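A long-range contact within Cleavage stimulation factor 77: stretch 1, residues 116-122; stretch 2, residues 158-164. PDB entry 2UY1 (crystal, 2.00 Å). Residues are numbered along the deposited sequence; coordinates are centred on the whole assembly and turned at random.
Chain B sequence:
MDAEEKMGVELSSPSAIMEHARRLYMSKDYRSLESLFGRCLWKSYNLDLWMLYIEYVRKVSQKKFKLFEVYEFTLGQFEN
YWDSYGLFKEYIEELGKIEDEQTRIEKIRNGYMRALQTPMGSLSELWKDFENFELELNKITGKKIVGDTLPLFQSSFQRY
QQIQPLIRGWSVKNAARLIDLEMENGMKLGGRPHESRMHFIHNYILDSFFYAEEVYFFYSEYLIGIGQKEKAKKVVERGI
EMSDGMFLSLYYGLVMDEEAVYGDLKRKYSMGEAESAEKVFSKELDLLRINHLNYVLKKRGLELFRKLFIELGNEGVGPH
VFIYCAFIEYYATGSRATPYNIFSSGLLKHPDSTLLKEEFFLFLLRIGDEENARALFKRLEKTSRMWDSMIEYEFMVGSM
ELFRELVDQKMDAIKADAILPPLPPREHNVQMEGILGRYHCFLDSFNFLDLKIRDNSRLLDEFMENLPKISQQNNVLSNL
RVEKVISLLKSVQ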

# COMPACT_ATOMS: atom_id res chain seq x y z
N LEU B 116 -24.27 -7.92 48.92
CA LEU B 116 -23.25 -8.95 48.80
C LEU B 116 -23.28 -9.70 47.45
O LEU B 116 -22.27 -10.27 47.04
N GLN B 117 -24.42 -9.68 46.76
CA GLN B 117 -24.48 -10.25 45.41
C GLN B 117 -24.14 -9.26 44.29
O GLN B 117 -24.24 -9.60 43.10
N THR B 118 -23.76 -8.04 44.66
CA THR B 118 -23.30 -7.05 43.67
C THR B 118 -21.81 -6.65 43.81
O THR B 118 -21.35 -6.25 44.89
N PRO B 119 -21.05 -6.78 42.71
CA PRO B 119 -19.69 -6.28 42.71
C PRO B 119 -19.75 -4.76 42.91
O PRO B 119 -20.44 -4.07 42.14
N MET B 120 -19.08 -4.25 43.94
CA MET B 120 -19.09 -2.82 44.26
C MET B 120 -17.85 -2.45 45.04
O MET B 120 -17.21 -3.32 45.63
N GLY B 121 -17.49 -1.16 45.04
CA GLY B 121 -16.39 -0.70 45.87
C GLY B 121 -16.76 -0.77 47.34
O GLY B 121 -17.84 -0.31 47.74
N SER B 122 -15.86 -1.33 48.16
CA SER B 122 -16.06 -1.43 49.61
C SER B 122 -17.02 -2.56 50.04
O SER B 122 -17.60 -2.49 51.12
N GLN B 158 -14.28 -11.01 43.69
CA GLN B 158 -13.53 -11.42 42.50
C GLN B 158 -14.02 -10.64 41.29
O GLN B 158 -13.24 -10.20 40.45
N ARG B 159 -15.34 -10.46 41.19
CA ARG B 159 -15.91 -9.80 40.02
C ARG B 159 -15.51 -8.32 39.93
O ARG B 159 -15.00 -7.88 38.89
N TYR B 160 -15.70 -7.59 41.03
CA TYR B 160 -15.32 -6.18 41.13
C TYR B 160 -13.85 -5.90 40.78
O TYR B 160 -13.48 -4.75 40.45
N GLN B 161 -13.01 -6.93 40.85
CA GLN B 161 -11.62 -6.83 40.41
C GLN B 161 -11.54 -6.59 38.92
O GLN B 161 -10.83 -5.68 38.48
N GLN B 162 -12.25 -7.42 38.15
CA GLN B 162 -12.31 -7.29 36.67
C GLN B 162 -12.98 -5.99 36.20
O GLN B 162 -12.67 -5.50 35.11
N ILE B 163 -13.88 -5.45 37.04
CA ILE B 163 -14.71 -4.27 36.75
C ILE B 163 -13.98 -2.97 37.13
O ILE B 163 -14.01 -1.97 36.40
N GLN B 164 -13.29 -3.00 38.28
CA GLN B 164 -12.61 -1.83 38.85
C GLN B 164 -11.76 -1.07 37.85
O GLN B 164 -11.84 0.17 37.84

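A proline, helped by the backbone that follows it, can pack an irregular segment against a helix without any hydrogen bond across the contact, and the contact between residues 116-122 and residues 158-164, part of a longer helix, of Cleavage stimulation factor 77 illustrates how. Gln158, the first residue of the stretch, directs its CA-to-CB bond away and takes no part. Arg159 points toward the loop with chi1 m, chi2 t and chi3 p, and Pro119 CG lies over one face of its guanidinium, 3.5 Å from Arg159 CZ. Arg159 NH1 is 4.0 Å from Gln117 O, too far for a hydrogen bond, while NH2 is satisfied elsewhere in the structure.

Tyr160 also points in. Tyr160 N is 3.6 Å from Pro119 CB, and Tyr160 CB is 3.8 Å from Pro119 CB. The t rotamer at chi1 extends the ring along the loop, where backbone replaces side chain as the packing surface: Met120 O sits 3.6 Å from Tyr160 CD2 and Gly121 N 3.6 Å from Tyr160 CZ, both over one ring face. Met120 itself turns its CA-to-CB bond away, leaving its main chain to make this contact. Gln161 and Gln162 are out of reach. One turn beyond Arg159, Ile163 (m, t) brings CD1 to 3.8 Å from Pro119 CB, completing the apolar seat; Gln164 points sideways, without contact.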

# COMPACT_ATOMS: atom_id res chain seq x y z
CB LEU B 116 -23.35 -9.92 50.00
CG LEU B 116 -22.67 -9.45 51.30
CD1 LEU B 116 -23.12 -10.24 52.52
CD2 LEU B 116 -21.19 -9.53 51.17
CB GLN B 117 -25.86 -10.89 45.14
CG GLN B 117 -25.87 -12.42 45.28
CD GLN B 117 -27.26 -12.97 45.59
OE1 GLN B 117 -28.28 -12.29 45.39
NE2 GLN B 117 -27.30 -14.22 46.08
CB THR B 118 -24.21 -5.79 43.59
OG1 THR B 118 -24.03 -4.98 44.77
CG2 THR B 118 -25.69 -6.20 43.39
CB PRO B 119 -19.16 -6.65 41.32
CG PRO B 119 -20.10 -7.69 40.80
CD PRO B 119 -21.42 -7.39 41.42
CB MET B 120 -20.34 -2.47 45.09
CG MET B 120 -20.48 -3.21 46.43
SD MET B 120 -21.61 -2.36 47.57
CE MET B 120 -23.15 -2.65 46.76
CB SER B 122 -16.50 -0.08 50.24
OG SER B 122 -15.67 1.01 49.88
CB GLN B 158 -13.72 -12.90 42.20
CG GLN B 158 -13.31 -13.87 43.28
CD GLN B 158 -13.18 -15.31 42.79
OE1 GLN B 158 -14.08 -15.84 42.11
NE2 GLN B 158 -12.04 -15.95 43.11
CB ARG B 159 -17.43 -10.03 39.97
CG ARG B 159 -17.82 -11.37 39.33
CD ARG B 159 -19.34 -11.66 39.46
NE ARG B 159 -20.19 -10.70 38.73
CZ ARG B 159 -21.47 -10.42 39.03
NH1 ARG B 159 -22.07 -11.00 40.06
NH2 ARG B 159 -22.13 -9.53 38.31
CB TYR B 160 -15.66 -5.59 42.50
CG TYR B 160 -15.38 -4.12 42.57
CD1 TYR B 160 -16.06 -3.21 41.74
CD2 TYR B 160 -14.41 -3.60 43.44
CE1 TYR B 160 -15.80 -1.84 41.76
CE2 TYR B 160 -14.14 -2.22 43.46
CZ TYR B 160 -14.86 -1.36 42.62
OH TYR B 160 -14.63 -0.02 42.65
CB GLN B 161 -10.82 -8.09 40.76
CG GLN B 161 -10.64 -8.39 42.24
CD GLN B 161 -10.28 -9.86 42.47
OE1 GLN B 161 -10.20 -10.66 41.52
NE2 GLN B 161 -10.07 -10.22 43.73
CB GLN B 162 -13.01 -8.50 36.03
CG GLN B 162 -12.40 -9.87 36.41
CD GLN B 162 -12.70 -10.99 35.38
OE1 GLN B 162 -13.86 -11.22 34.97
NE2 GLN B 162 -11.64 -11.71 34.97
CB ILE B 163 -16.11 -4.38 37.49
CG1 ILE B 163 -16.97 -5.48 36.89
CG2 ILE B 163 -16.91 -3.06 37.44
CD1 ILE B 163 -18.19 -5.83 37.73
CB GLN B 164 -11.72 -2.22 40.04
CG GLN B 164 -11.38 -1.07 40.97
CD GLN B 164 -10.71 -1.53 42.27
OE1 GLN B 164 -10.61 -2.74 42.55
NE2 GLN B 164 -10.24 -0.56 43.06